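Local structure of type IV pilus assembly protein PilF (Thermus thermophilus HB8, 5OIU) at residues R17-Q22 against V38-D43; V83-G88 against V92-S97; F263-A268 against H343-G348; E333-D338 against E356-K361. The protein is a hexameric AAA+ motor ATPase that binds ATP and magnesium and probably uses the energy of hydrolysis to power assembly of type IV pili. One frame throughout, in Å; residues are numbered along the deposited sequence.

Overall arrangement
The four contacts form two pairs on opposite sides of the chain's centre. Contacts 1 and 2 come first along the chain, in series, with centres 13 Å apart; both reach the six-stranded antiparallel sheet of the N-terminal part, and Phe20 packs on Val92. Contacts 3 and 4, centres 14 Å apart, share the run from strand 328-336 through helix 339-347 to helix 351-360; their segments alternate, and Ala344 meets Ile357. The pairs lie 38 to 51 Å apart, centre to centre, and bound ATP lies about 5 Å from the Arg84 side chain of contact 2. Both parts meet neighbours, contacts 1 and 2 the second subunit and contact 3 the third, consistent with a motor whose subunits act together.

Contact 1 (R17-Q22 against V38-D43); sequences REAFLQ and VRLRID
This is largely apolar packing of a helix on a sheet, without a hydrogen bond across it: Ala19 and Gln22 of helix 6-22 rest on Leu40 and Ile42 of strand 36-42. The two short segments run nearly parallel, at 16° with 9.7 Å between their axes. Ala19 CB meets Leu40 CD2 at 4.2 Å, and the other branch of the leucine, CD1, reaches Gln22 CG at 4.4 Å, so one isobutyl group bridges two residues nearly one turn apart. Ile42 continues the row. Its CG1 stands anti to the carbonyl carbon (chi1 -74°), extending CD1 toward the helix, where it lies 4.1 Å from Gln22 OE1 and 4.2 Å from Gln22 CG. The glutamine chain bends at chi2 (-48°) and meets the isoleucine with its aliphatic part as well as its amide oxygen. Such cover of one face of an antiparallel sheet by an N-terminal helix recalls the PAS-like N-terminal domains of related secretion ATPases. Val15, one turn earlier on the helix, also touches Leu40, and Ala24 in the following loop packs on both Ala19 and Ile42. The intervening strand residues Arg39 and Arg41 point to the other face of the sheet, toward the second subunit; there Arg41 forms salt bridges with Asp211 and Asp213 of that neighbouring chain, while Arg39 donates to its Pro169 and Lys171 carbonyls.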
loop_
_atom_site.group_PDB
_atom_site.type_symbol
_atom_site.label_atom_id
_atom_site.label_comp_id
_atom_site.label_asym_id
_atom_site.label_seq_id
_atom_site.Cartn_x
_atom_site.Cartn_y
_atom_site.Cartn_z
ATOM N N ARG C 17 -21.160 -3.911 -47.222
ATOM C CA ARG C 17 -20.874 -4.273 -48.581
ATOM C C ARG C 17 -20.586 -3.036 -49.388
ATOM O O ARG C 17 -19.622 -2.990 -50.071
ATOM C CB ARG C 17 -21.990 -5.095 -49.202
ATOM C CG ARG C 17 -21.664 -5.583 -50.595
ATOM C CD ARG C 17 -22.679 -6.536 -51.159
ATOM N NE ARG C 17 -23.985 -5.903 -51.295
ATOM C CZ ARG C 17 -25.065 -6.156 -50.552
ATOM N NH1 ARG C 17 -25.049 -7.046 -49.577
ATOM N NH2 ARG C 17 -26.175 -5.495 -50.797
ATOM N N GLU C 18 -21.421 -2.027 -49.286
ATOM C CA GLU C 18 -21.247 -0.821 -50.090
ATOM C C GLU C 18 -19.971 -0.061 -49.719
ATOM O O GLU C 18 -19.213 0.360 -50.606
ATOM C CB GLU C 18 -22.467 0.092 -49.956
ATOM C CG GLU C 18 -23.566 -0.172 -50.974
ATOM C CD GLU C 18 -23.122 0.030 -52.405
ATOM O OE1 GLU C 18 -22.047 0.649 -52.622
ATOM O OE2 GLU C 18 -23.863 -0.421 -53.321
ATOM N N ALA C 19 -19.728 0.151 -48.418
ATOM C CA ALA C 19 -18.479 0.780 -47.983
ATOM C C ALA C 19 -17.261 0.061 -48.561
ATOM O O ALA C 19 -16.357 0.697 -49.119
ATOM C CB ALA C 19 -18.398 0.815 -46.452
ATOM N N PHE C 20 -17.230 -1.273 -48.448
ATOM C CA PHE C 20 -16.095 -2.036 -48.962
ATOM C C PHE C 20 -15.893 -1.809 -50.462
ATOM O O PHE C 20 -14.780 -1.507 -50.906
ATOM C CB PHE C 20 -16.281 -3.524 -48.663
ATOM C CG PHE C 20 -15.150 -4.379 -49.150
ATOM C CD1 PHE C 20 -13.916 -4.348 -48.512
ATOM C CD2 PHE C 20 -15.314 -5.210 -50.259
ATOM C CE1 PHE C 20 -12.864 -5.132 -48.956
ATOM C CE2 PHE C 20 -14.262 -6.016 -50.709
ATOM C CZ PHE C 20 -13.036 -5.970 -50.062
ATOM N N LEU C 21 -16.952 -1.956 -51.261
ATOM C CA LEU C 21 -16.823 -1.681 -52.695
ATOM C C LEU C 21 -16.526 -0.209 -52.981
ATOM O O LEU C 21 -15.803 0.106 -53.933
ATOM C CB LEU C 21 -18.087 -2.101 -53.430
ATOM C CG LEU C 21 -18.496 -3.558 -53.259
ATOM C CD1 LEU C 21 -19.951 -3.736 -53.667
ATOM C CD2 LEU C 21 -17.568 -4.481 -54.058
ATOM N N GLN C 22 -17.076 0.708 -52.184
ATOM C CA GLN C 22 -16.781 2.123 -52.386
ATOM C C GLN C 22 -15.316 2.463 -52.146
ATOM O O GLN C 22 -14.869 3.537 -52.581
ATOM C CB GLN C 22 -17.630 2.982 -51.449
ATOM C CG GLN C 22 -18.970 3.320 -52.013
ATOM C CD GLN C 22 -18.846 3.829 -53.423
ATOM O OE1 GLN C 22 -17.944 4.629 -53.740
ATOM N NE2 GLN C 22 -19.736 3.359 -54.290
ATOM N N VAL C 38 -27.111 7.778 -42.189
ATOM C CA VAL C 38 -25.931 6.956 -42.418
ATOM C C VAL C 38 -25.027 7.718 -43.369
ATOM O O VAL C 38 -25.471 8.162 -44.433
ATOM C CB VAL C 38 -26.316 5.579 -42.986
ATOM C CG1 VAL C 38 -25.086 4.738 -43.334
ATOM C CG2 VAL C 38 -27.194 4.856 -42.002
ATOM N N ARG C 39 -23.773 7.901 -42.976
ATOM C CA ARG C 39 -22.795 8.578 -43.813
ATOM C C ARG C 39 -21.599 7.663 -44.031
ATOM O O ARG C 39 -21.272 6.830 -43.174
ATOM C CB ARG C 39 -22.338 9.905 -43.184
ATOM C CG ARG C 39 -23.460 10.929 -42.915
ATOM C CD ARG C 39 -23.173 11.781 -41.645
ATOM N NE ARG C 39 -22.382 12.983 -41.930
ATOM C CZ ARG C 39 -21.870 13.789 -40.999
ATOM N NH1 ARG C 39 -22.065 13.539 -39.711
ATOM N NH2 ARG C 39 -21.160 14.859 -41.358
ATOM N N LEU C 40 -20.950 7.822 -45.188
ATOM C CA LEU C 40 -19.710 7.128 -45.524
ATOM C C LEU C 40 -18.626 8.172 -45.729
ATOM O O LEU C 40 -18.865 9.167 -46.419
ATOM C CB LEU C 40 -19.864 6.289 -46.809
ATOM C CG LEU C 40 -20.942 5.193 -46.911
ATOM C CD1 LEU C 40 -20.883 4.419 -48.242
ATOM C CD2 LEU C 40 -20.851 4.210 -45.743
ATOM N N ARG C 41 -17.438 7.962 -45.149
ATOM C CA ARG C 41 -16.281 8.770 -45.552
ATOM C C ARG C 41 -15.625 8.171 -46.807
ATOM O O ARG C 41 -15.075 7.056 -46.778
ATOM C CB ARG C 41 -15.261 8.916 -44.425
ATOM C CG ARG C 41 -14.374 10.160 -44.646
ATOM C CD ARG C 41 -13.316 10.405 -43.568
ATOM N NE ARG C 41 -13.903 10.735 -42.266
ATOM C CZ ARG C 41 -14.209 11.970 -41.884
ATOM N NH1 ARG C 41 -13.977 12.987 -42.715
ATOM N NH2 ARG C 41 -14.732 12.187 -40.675
ATOM N N ILE C 42 -15.676 8.924 -47.906
ATOM C CA ILE C 42 -15.033 8.584 -49.172
ATOM C C ILE C 42 -14.037 9.688 -49.508
ATOM O O ILE C 42 -14.404 10.869 -49.541
ATOM C CB ILE C 42 -16.067 8.424 -50.304
ATOM C CG1 ILE C 42 -16.830 7.108 -50.150
ATOM C CG2 ILE C 42 -15.410 8.554 -51.681
ATOM C CD1 ILE C 42 -18.257 7.208 -50.632
ATOM N N ASP C 43 -12.781 9.305 -49.744
ATOM C CA ASP C 43 -11.719 10.258 -50.084
ATOM C C ASP C 43 -11.650 11.432 -49.107
ATOM O O ASP C 43 -11.457 12.581 -49.492
ATOM C CB ASP C 43 -11.885 10.772 -51.513
ATOM C CG ASP C 43 -11.857 9.659 -52.549
ATOM O OD1 ASP C 43 -11.369 8.544 -52.260
ATOM O OD2 ASP C 43 -12.319 9.911 -53.673
#

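Contact 2 (V83-G88 against V92-S97); sequences VRYREG and VDLRLS
Asp93 receives the guanidinium of Arg86 in a salt bridge, OD1 to NH2 at 2.8 Å, the carboxylate and guanidinium planes 26° apart. The same arginine sends NH1 to Val92 O at 3.0 Å, a weak bond at the guanidinium edge, and its chain bends at chi2 (100°) to fold back over the strand; Arg84 CB lies on one face of the flat group, over its centre. Arg84 meets the other carboxylate oxygen indirectly: one water accepts from Arg84 NE at 2.6 Å and donates to Asp93 OD2 at 2.7 Å. Arg82, a residue of the ATP pocket, also forms a salt bridge with OD2. A leucine in place of Asp93 would probably leave Arg82 and Arg86 without their shared countercharge and the water bridge to Arg84 broken. Beneath these polar groups, Val83 pairs with Leu94 and Tyr85 with Val92 through two backbone bonds each, flanking the non-hydrogen-bonded pair Arg84 and Asp93. On the opposite face, Leu94 CD1 fits between Val83 CG1 at 3.7 Å and Tyr85 CB at 3.6 Å, while Val83 CG2 touches Leu96 CB at 3.9 Å. Ile16 of helix 6-22 and Met67 of helix 57-67 cover this apolar side. The whole is an antiparallel beta hairpin, strands 79-87 and 90-101, with its arginine-rich face near the nucleotide, consistent with the arginines that secretion ATPases direct at bound ATP.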
loop_
_atom_site.group_PDB
_atom_site.type_symbol
_atom_site.label_atom_id
_atom_site.label_comp_id
_atom_site.label_asym_id
_atom_site.label_seq_id
_atom_site.Cartn_x
_atom_site.Cartn_y
_atom_site.Cartn_z
ATOM N N VAL C 83 -14.677 -5.979 -35.580
ATOM C CA VAL C 83 -15.655 -6.763 -36.320
ATOM C C VAL C 83 -14.922 -7.417 -37.478
ATOM O O VAL C 83 -14.424 -6.723 -38.372
ATOM C CB VAL C 83 -16.809 -5.890 -36.841
ATOM C CG1 VAL C 83 -17.744 -6.717 -37.683
ATOM C CG2 VAL C 83 -17.565 -5.214 -35.688
ATOM N N ARG C 84 -14.856 -8.741 -37.474
ATOM C CA ARG C 84 -14.218 -9.458 -38.579
ATOM C C ARG C 84 -15.314 -9.919 -39.533
ATOM O O ARG C 84 -15.874 -11.008 -39.400
ATOM C CB ARG C 84 -13.368 -10.595 -38.051
ATOM C CG ARG C 84 -12.598 -10.139 -36.846
ATOM C CD ARG C 84 -11.641 -11.171 -36.321
ATOM N NE ARG C 84 -10.480 -10.536 -35.693
ATOM C CZ ARG C 84 -10.501 -9.987 -34.482
ATOM N NH1 ARG C 84 -11.631 -9.986 -33.785
ATOM N NH2 ARG C 84 -9.400 -9.441 -33.973
ATOM N N TYR C 85 -15.610 -9.058 -40.509
ATOM C CA TYR C 85 -16.703 -9.243 -41.458
ATOM C C TYR C 85 -16.271 -10.143 -42.612
ATOM O O TYR C 85 -15.358 -9.802 -43.378
ATOM C CB TYR C 85 -17.147 -7.879 -41.977
ATOM C CG TYR C 85 -18.438 -7.876 -42.741
ATOM C CD1 TYR C 85 -19.649 -7.826 -42.080
ATOM C CD2 TYR C 85 -18.444 -7.909 -44.126
ATOM C CE1 TYR C 85 -20.828 -7.811 -42.772
ATOM C CE2 TYR C 85 -19.614 -7.897 -44.822
ATOM C CZ TYR C 85 -20.808 -7.851 -44.139
ATOM O OH TYR C 85 -21.992 -7.834 -44.838
ATOM N N ARG C 86 -16.937 -11.283 -42.747
ATOM C CA ARG C 86 -16.639 -12.256 -43.794
ATOM C C ARG C 86 -17.968 -12.682 -44.411
ATOM O O ARG C 86 -18.708 -13.470 -43.807
ATOM C CB ARG C 86 -15.860 -13.439 -43.222
ATOM C CG ARG C 86 -14.350 -13.184 -43.059
ATOM C CD ARG C 86 -13.979 -12.827 -41.631
ATOM N NE ARG C 86 -12.639 -12.240 -41.492
ATOM C CZ ARG C 86 -12.373 -10.935 -41.561
ATOM N NH1 ARG C 86 -13.340 -10.066 -41.792
ATOM N NH2 ARG C 86 -11.137 -10.491 -41.407
ATOM N N GLU C 87 -18.284 -12.113 -45.585
ATOM C CA GLU C 87 -19.445 -12.504 -46.395
ATOM C C GLU C 87 -18.971 -12.625 -47.841
ATOM O O GLU C 87 -18.768 -11.611 -48.511
ATOM C CB GLU C 87 -20.594 -11.504 -46.291
ATOM C CG GLU C 87 -21.115 -11.240 -44.885
ATOM C CD GLU C 87 -21.908 -12.407 -44.304
ATOM O OE1 GLU C 87 -23.038 -12.672 -44.774
ATOM O OE2 GLU C 87 -21.400 -13.054 -43.363
ATOM N N GLY C 88 -18.799 -13.861 -48.311
ATOM C CA GLY C 88 -18.439 -14.107 -49.701
ATOM C C GLY C 88 -17.102 -13.473 -50.047
ATOM O O GLY C 88 -16.066 -13.784 -49.445
ATOM N N VAL C 92 -13.419 -7.853 -44.664
ATOM C CA VAL C 92 -12.853 -6.635 -44.101
ATOM C C VAL C 92 -12.983 -6.670 -42.587
ATOM O O VAL C 92 -13.982 -7.147 -42.046
ATOM C CB VAL C 92 -13.535 -5.386 -44.707
ATOM C CG1 VAL C 92 -15.060 -5.545 -44.690
ATOM C CG2 VAL C 92 -13.112 -4.128 -43.978
ATOM N N ASP C 93 -11.955 -6.153 -41.910
ATOM C CA ASP C 93 -11.963 -5.927 -40.469
ATOM C C ASP C 93 -12.369 -4.493 -40.164
ATOM O O ASP C 93 -11.769 -3.542 -40.684
ATOM C CB ASP C 93 -10.586 -6.186 -39.868
ATOM C CG ASP C 93 -10.469 -7.561 -39.264
ATOM O OD1 ASP C 93 -11.373 -8.412 -39.512
ATOM O OD2 ASP C 93 -9.462 -7.781 -38.546
ATOM N N LEU C 94 -13.356 -4.341 -39.296
ATOM C CA LEU C 94 -13.894 -3.043 -38.925
ATOM C C LEU C 94 -13.586 -2.741 -37.467
ATOM O O LEU C 94 -13.863 -3.560 -36.588
ATOM C CB LEU C 94 -15.404 -3.010 -39.160
ATOM C CG LEU C 94 -15.825 -3.379 -40.576
ATOM C CD1 LEU C 94 -16.752 -4.573 -40.592
ATOM C CD2 LEU C 94 -16.492 -2.171 -41.191
ATOM N N ARG C 95 -12.998 -1.573 -37.221
ATOM C CA ARG C 95 -12.938 -0.980 -35.885
ATOM C C ARG C 95 -14.316 -0.411 -35.551
ATOM O O ARG C 95 -14.775 0.532 -36.198
ATOM C CB ARG C 95 -11.863 0.107 -35.861
ATOM C CG ARG C 95 -11.345 0.536 -34.491
ATOM C CD ARG C 95 -12.136 1.712 -33.895
ATOM N NE ARG C 95 -12.314 2.868 -34.794
ATOM C CZ ARG C 95 -11.346 3.718 -35.137
ATOM N NH1 ARG C 95 -10.118 3.539 -34.676
ATOM N NH2 ARG C 95 -11.606 4.738 -35.955
ATOM N N LEU C 96 -14.993 -0.981 -34.566
ATOM C CA LEU C 96 -16.321 -0.520 -34.193
ATOM C C LEU C 96 -16.261 0.334 -32.928
ATOM O O LEU C 96 -15.507 0.033 -31.998
ATOM C CB LEU C 96 -17.263 -1.707 -33.985
ATOM C CG LEU C 96 -18.611 -1.343 -33.343
ATOM C CD1 LEU C 96 -19.368 -0.320 -34.164
ATOM C CD2 LEU C 96 -19.463 -2.568 -33.121
ATOM N N SER C 97 -17.051 1.411 -32.902
ATOM C CA SER C 97 -17.127 2.300 -31.750
ATOM C C SER C 97 -18.558 2.775 -31.583
ATOM O O SER C 97 -19.149 3.273 -32.542
ATOM C CB SER C 97 -16.192 3.498 -31.920
ATOM O OG SER C 97 -16.683 4.637 -31.238
HETATM O O HOH W 1 -9.189 -10.371 -37.955
#

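Contact 3 (F263-A268 against H343-G348); sequences FNISAA and HAIVAG
Ile265 and Ile345 bring their side chains together at about a right angle, CG2 against CG2 at 4.0 Å. Each isoleucine holds that methyl anti to its own backbone N, with CG1 beside that nitrogen, so the short branches make the contact while the longer ones lead elsewhere. Next to them Val346 presses CG2 on Ser266, 3.6 Å from OG and 3.8 Å from CB. The serine hydroxyl stands anti to the backbone N (chi1 -170°) and, although it abuts a methyl group, it keeps a weak hydrogen bond to the carbonyl O of Arg342. Small Ser266 is also where the backbones draw closest, its CA 6.0 Å from that of Ile345. The two short helical segments run antiparallel, at 171°, with axes 8.5 Å apart. Helix 248-257 borders the seam, with Leu255 on Ile265 and Ile252 on Ile345, and Glu257 of the third subunit packs on Val346. At the end of segment 343-348 the helix stops in a Schellman motif: Gly348, with positive phi, is its C-prime residue, and Lys349 N bonds back to Ala344 O. Helices 262-268 and 339-347 pair antiparallel in the P-loop ATPase part of the fold, at the edge facing the third subunit.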
loop_
_atom_site.group_PDB
_atom_site.type_symbol
_atom_site.label_atom_id
_atom_site.label_comp_id
_atom_site.label_asym_id
_atom_site.label_seq_id
_atom_site.Cartn_x
_atom_site.Cartn_y
_atom_site.Cartn_z
ATOM N N PHE C 263 8.089 -12.121 -6.874
ATOM C CA PHE C 263 9.258 -12.970 -7.062
ATOM C C PHE C 263 9.087 -13.861 -8.287
ATOM O O PHE C 263 10.053 -14.086 -9.024
ATOM C CB PHE C 263 9.586 -13.772 -5.782
ATOM C CG PHE C 263 8.555 -14.813 -5.376
ATOM C CD1 PHE C 263 8.505 -16.056 -5.998
ATOM C CD2 PHE C 263 7.715 -14.584 -4.308
ATOM C CE1 PHE C 263 7.587 -17.031 -5.596
ATOM C CE2 PHE C 263 6.798 -15.546 -3.902
ATOM C CZ PHE C 263 6.737 -16.780 -4.549
ATOM N N ASN C 264 7.863 -14.317 -8.560
ATOM C CA ASN C 264 7.623 -15.043 -9.802
ATOM C C ASN C 264 7.721 -14.125 -11.026
ATOM O O ASN C 264 8.177 -14.564 -12.084
ATOM C CB ASN C 264 6.270 -15.763 -9.728
ATOM C CG ASN C 264 6.339 -17.068 -8.897
ATOM O OD1 ASN C 264 7.430 -17.578 -8.605
ATOM N ND2 ASN C 264 5.182 -17.608 -8.532
ATOM N N ILE C 265 7.346 -12.847 -10.901
ATOM C CA ILE C 265 7.546 -11.914 -12.010
ATOM C C ILE C 265 9.032 -11.717 -12.273
ATOM O O ILE C 265 9.489 -11.737 -13.422
ATOM C CB ILE C 265 6.843 -10.574 -11.717
ATOM C CG1 ILE C 265 5.351 -10.789 -11.476
ATOM C CG2 ILE C 265 7.065 -9.587 -12.824
ATOM C CD1 ILE C 265 4.573 -9.507 -11.185
ATOM N N SER C 266 9.811 -11.541 -11.208
ATOM C CA SER C 266 11.240 -11.290 -11.368
ATOM C C SER C 266 11.945 -12.473 -12.024
ATOM O O SER C 266 12.844 -12.293 -12.853
ATOM C CB SER C 266 11.870 -10.976 -10.007
ATOM O OG SER C 266 13.196 -10.503 -10.182
ATOM N N ALA C 267 11.532 -13.689 -11.679
ATOM C CA ALA C 267 12.208 -14.883 -12.158
ATOM C C ALA C 267 11.897 -15.228 -13.615
ATOM O O ALA C 267 12.683 -15.942 -14.241
ATOM C CB ALA C 267 11.845 -16.068 -11.255
ATOM N N ALA C 268 10.783 -14.746 -14.171
ATOM C CA ALA C 268 10.247 -15.251 -15.437
ATOM C C ALA C 268 10.258 -14.231 -16.563
ATOM O O ALA C 268 10.469 -14.601 -17.728
ATOM C CB ALA C 268 8.807 -15.750 -15.245
ATOM N N HIS C 343 15.924 -6.887 -9.424
ATOM C CA HIS C 343 16.051 -6.357 -8.072
ATOM C C HIS C 343 14.963 -5.314 -7.777
ATOM O O HIS C 343 14.386 -5.298 -6.680
ATOM C CB HIS C 343 17.477 -5.804 -7.917
ATOM C CG HIS C 343 17.777 -5.210 -6.579
ATOM N ND1 HIS C 343 17.064 -5.523 -5.439
ATOM C CD2 HIS C 343 18.726 -4.320 -6.199
ATOM C CE1 HIS C 343 17.556 -4.845 -4.417
ATOM N NE2 HIS C 343 18.567 -4.112 -4.851
ATOM N N ALA C 344 14.627 -4.466 -8.758
ATOM C CA ALA C 344 13.613 -3.441 -8.500
ATOM C C ALA C 344 12.219 -4.045 -8.375
ATOM O O ALA C 344 11.402 -3.557 -7.586
ATOM C CB ALA C 344 13.632 -2.372 -9.591
ATOM N N ILE C 345 11.933 -5.099 -9.152
ATOM C CA ILE C 345 10.645 -5.789 -9.070
ATOM C C ILE C 345 10.467 -6.408 -7.692
ATOM O O ILE C 345 9.436 -6.215 -7.029
ATOM C CB ILE C 345 10.536 -6.857 -10.178
ATOM C CG1 ILE C 345 10.804 -6.234 -11.549
ATOM C CG2 ILE C 345 9.164 -7.555 -10.145
ATOM C CD1 ILE C 345 10.984 -7.215 -12.688
ATOM N N VAL C 346 11.460 -7.202 -7.266
ATOM C CA VAL C 346 11.458 -7.791 -5.927
ATOM C C VAL C 346 11.178 -6.711 -4.888
ATOM O O VAL C 346 10.196 -6.782 -4.135
ATOM C CB VAL C 346 12.795 -8.504 -5.641
ATOM C CG1 VAL C 346 12.817 -9.051 -4.221
ATOM C CG2 VAL C 346 13.070 -9.619 -6.657
ATOM N N ALA C 347 12.022 -5.668 -4.874
ATOM C CA ALA C 347 11.842 -4.560 -3.936
ATOM C C ALA C 347 10.422 -4.000 -3.982
ATOM O O ALA C 347 9.839 -3.674 -2.939
ATOM C CB ALA C 347 12.862 -3.460 -4.230
ATOM N N GLY C 348 9.838 -3.915 -5.172
ATOM C CA GLY C 348 8.524 -3.333 -5.346
ATOM C C GLY C 348 8.501 -1.896 -5.836
ATOM O O GLY C 348 7.469 -1.231 -5.676
#

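Contact 4 (E333-D338 against E356-K361); sequences ELLVVD and EIARRK
The carboxylate of Asp338 takes the bent end of Lys361 on one side of its plane: CD and CE each lie 3.1 Å from OD2, with CE the farther out of the plane. The methylenes, not the ammonium group, touch the acid, because the lysine chain turns at chi3 (67°) and chi4 and carries NZ past it, to 4.6 Å from OD2. The other flat group, the guanidinium of Arg359, has the carboxylate of Glu356 at its edge; NH2 bonds to the syn lone pair of Glu356 OE1 at 3.3 Å, tilted 24° from the guanidinium plane, within the one helix. Farther along the two segments, Leu335 CG rests on Ala358 CB at 4.0 Å. This joins strand 328-336, outermost in the mixed sheet within this chain, to helix 351-360, with Met363 and Ile341 also packed on the leucine. Asp338 is the N-cap of helix 339-347: CG sits between the backbone N and carbonyl carbon (chi1 51°), and OD1 accepts from Ile341 N and, weakly, from Glu340 N. A valine here would probably leave those amides uncapped and Lys361 with one negative charge fewer nearby, Glu340 remaining as a long, weak ion pair. With one oxygen engaged by the helix start and the other against lysine methylenes, the acid is likely to remain charged, steadied by the helix N-terminus and by the ammonium group at longer range.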
loop_
_atom_site.group_PDB
_atom_site.type_symbol
_atom_site.label_atom_id
_atom_site.label_comp_id
_atom_site.label_asym_id
_atom_site.label_seq_id
_atom_site.Cartn_x
_atom_site.Cartn_y
_atom_site.Cartn_z
ATOM N N GLU C 333 9.295 0.647 -27.690
ATOM C CA GLU C 333 9.944 0.779 -26.396
ATOM C C GLU C 333 10.223 -0.628 -25.878
ATOM O O GLU C 333 9.277 -1.394 -25.648
ATOM C CB GLU C 333 9.041 1.543 -25.438
ATOM C CG GLU C 333 9.723 2.070 -24.228
ATOM C CD GLU C 333 8.807 2.956 -23.444
ATOM O OE1 GLU C 333 7.944 2.405 -22.720
ATOM O OE2 GLU C 333 8.927 4.198 -23.588
ATOM N N LEU C 334 11.511 -0.976 -25.714
ATOM C CA LEU C 334 11.919 -2.354 -25.396
ATOM C C LEU C 334 12.644 -2.391 -24.054
ATOM O O LEU C 334 13.825 -2.037 -23.959
ATOM C CB LEU C 334 12.794 -2.967 -26.491
ATOM C CG LEU C 334 13.358 -4.371 -26.176
ATOM C CD1 LEU C 334 12.288 -5.393 -25.837
ATOM C CD2 LEU C 334 14.242 -4.906 -27.319
ATOM N N LEU C 335 11.927 -2.854 -23.036
ATOM C CA LEU C 335 12.456 -3.024 -21.693
ATOM C C LEU C 335 13.016 -4.436 -21.585
ATOM O O LEU C 335 12.250 -5.407 -21.505
ATOM C CB LEU C 335 11.362 -2.782 -20.656
ATOM C CG LEU C 335 11.765 -2.622 -19.189
ATOM C CD1 LEU C 335 10.652 -1.958 -18.418
ATOM C CD2 LEU C 335 12.096 -3.953 -18.547
ATOM N N VAL C 336 14.351 -4.545 -21.588
ATOM C CA VAL C 336 15.056 -5.813 -21.414
ATOM C C VAL C 336 15.448 -5.943 -19.949
ATOM O O VAL C 336 16.125 -5.065 -19.391
ATOM C CB VAL C 336 16.289 -5.910 -22.332
ATOM C CG1 VAL C 336 16.970 -7.257 -22.176
ATOM C CG2 VAL C 336 15.898 -5.695 -23.772
ATOM N N VAL C 337 15.030 -7.041 -19.330
ATOM C CA VAL C 337 15.152 -7.222 -17.888
ATOM C C VAL C 337 16.557 -7.712 -17.543
ATOM O O VAL C 337 17.027 -8.717 -18.089
ATOM C CB VAL C 337 14.083 -8.208 -17.391
ATOM C CG1 VAL C 337 14.279 -8.525 -15.911
ATOM C CG2 VAL C 337 12.699 -7.645 -17.658
ATOM N N ASP C 338 17.228 -7.016 -16.621
ATOM C CA ASP C 338 18.522 -7.442 -16.093
ATOM C C ASP C 338 18.432 -7.591 -14.579
ATOM O O ASP C 338 17.344 -7.569 -13.997
ATOM C CB ASP C 338 19.642 -6.480 -16.475
ATOM C CG ASP C 338 19.302 -5.041 -16.144
ATOM O OD1 ASP C 338 18.910 -4.761 -14.979
ATOM O OD2 ASP C 338 19.423 -4.197 -17.062
ATOM N N GLU C 356 12.800 4.623 -15.117
ATOM C CA GLU C 356 14.031 5.403 -15.096
ATOM C C GLU C 356 15.258 4.506 -14.941
ATOM O O GLU C 356 16.310 4.799 -15.528
ATOM C CB GLU C 356 13.961 6.463 -14.000
ATOM C CG GLU C 356 13.045 7.676 -14.373
ATOM C CD GLU C 356 13.136 8.109 -15.863
ATOM O OE1 GLU C 356 14.258 8.511 -16.292
ATOM O OE2 GLU C 356 12.098 8.057 -16.595
ATOM N N ILE C 357 15.146 3.402 -14.189
ATOM C CA ILE C 357 16.236 2.424 -14.172
ATOM C C ILE C 357 16.480 1.872 -15.573
ATOM O O ILE C 357 17.619 1.838 -16.055
ATOM C CB ILE C 357 15.951 1.278 -13.185
ATOM C CG1 ILE C 357 16.023 1.748 -11.732
ATOM C CG2 ILE C 357 16.948 0.151 -13.432
ATOM C CD1 ILE C 357 15.060 1.006 -10.822
ATOM N N ALA C 358 15.413 1.419 -16.246
ATOM C CA ALA C 358 15.589 0.848 -17.582
ATOM C C ALA C 358 16.128 1.878 -18.557
ATOM O O ALA C 358 16.877 1.533 -19.476
ATOM C CB ALA C 358 14.271 0.272 -18.110
ATOM N N ARG C 359 15.759 3.147 -18.372
ATOM C CA ARG C 359 16.244 4.192 -19.259
ATOM C C ARG C 359 17.717 4.467 -19.015
ATOM O O ARG C 359 18.470 4.738 -19.960
ATOM C CB ARG C 359 15.422 5.458 -19.061
ATOM C CG ARG C 359 14.166 5.459 -19.838
ATOM C CD ARG C 359 14.107 6.721 -20.590
ATOM N NE ARG C 359 13.846 7.820 -19.686
ATOM C CZ ARG C 359 13.939 9.095 -20.036
ATOM N NH1 ARG C 359 14.287 9.420 -21.279
ATOM N NH2 ARG C 359 13.674 10.039 -19.144
ATOM N N ARG C 360 18.140 4.410 -17.749
ATOM C CA ARG C 360 19.538 4.657 -17.417
ATOM C C ARG C 360 20.440 3.609 -18.061
ATOM O O ARG C 360 21.407 3.949 -18.753
ATOM C CB ARG C 360 19.713 4.681 -15.896
ATOM C CG ARG C 360 20.981 5.384 -15.433
ATOM C CD ARG C 360 21.031 5.536 -13.915
ATOM N NE ARG C 360 20.370 4.449 -13.186
ATOM C CZ ARG C 360 20.795 3.183 -13.136
ATOM N NH1 ARG C 360 21.890 2.794 -13.791
ATOM N NH2 ARG C 360 20.103 2.293 -12.433
ATOM N N LYS C 361 20.112 2.319 -17.875
ATOM C CA LYS C 361 20.813 1.204 -18.535
ATOM C C LYS C 361 20.645 1.208 -20.059
ATOM O O LYS C 361 21.067 0.242 -20.711
ATOM C CB LYS C 361 20.344 -0.132 -17.953
ATOM C CG LYS C 361 20.301 -0.123 -16.432
ATOM C CD LYS C 361 20.327 -1.527 -15.820
ATOM C CE LYS C 361 21.659 -2.273 -16.052
ATOM N NZ LYS C 361 22.877 -1.420 -15.989
#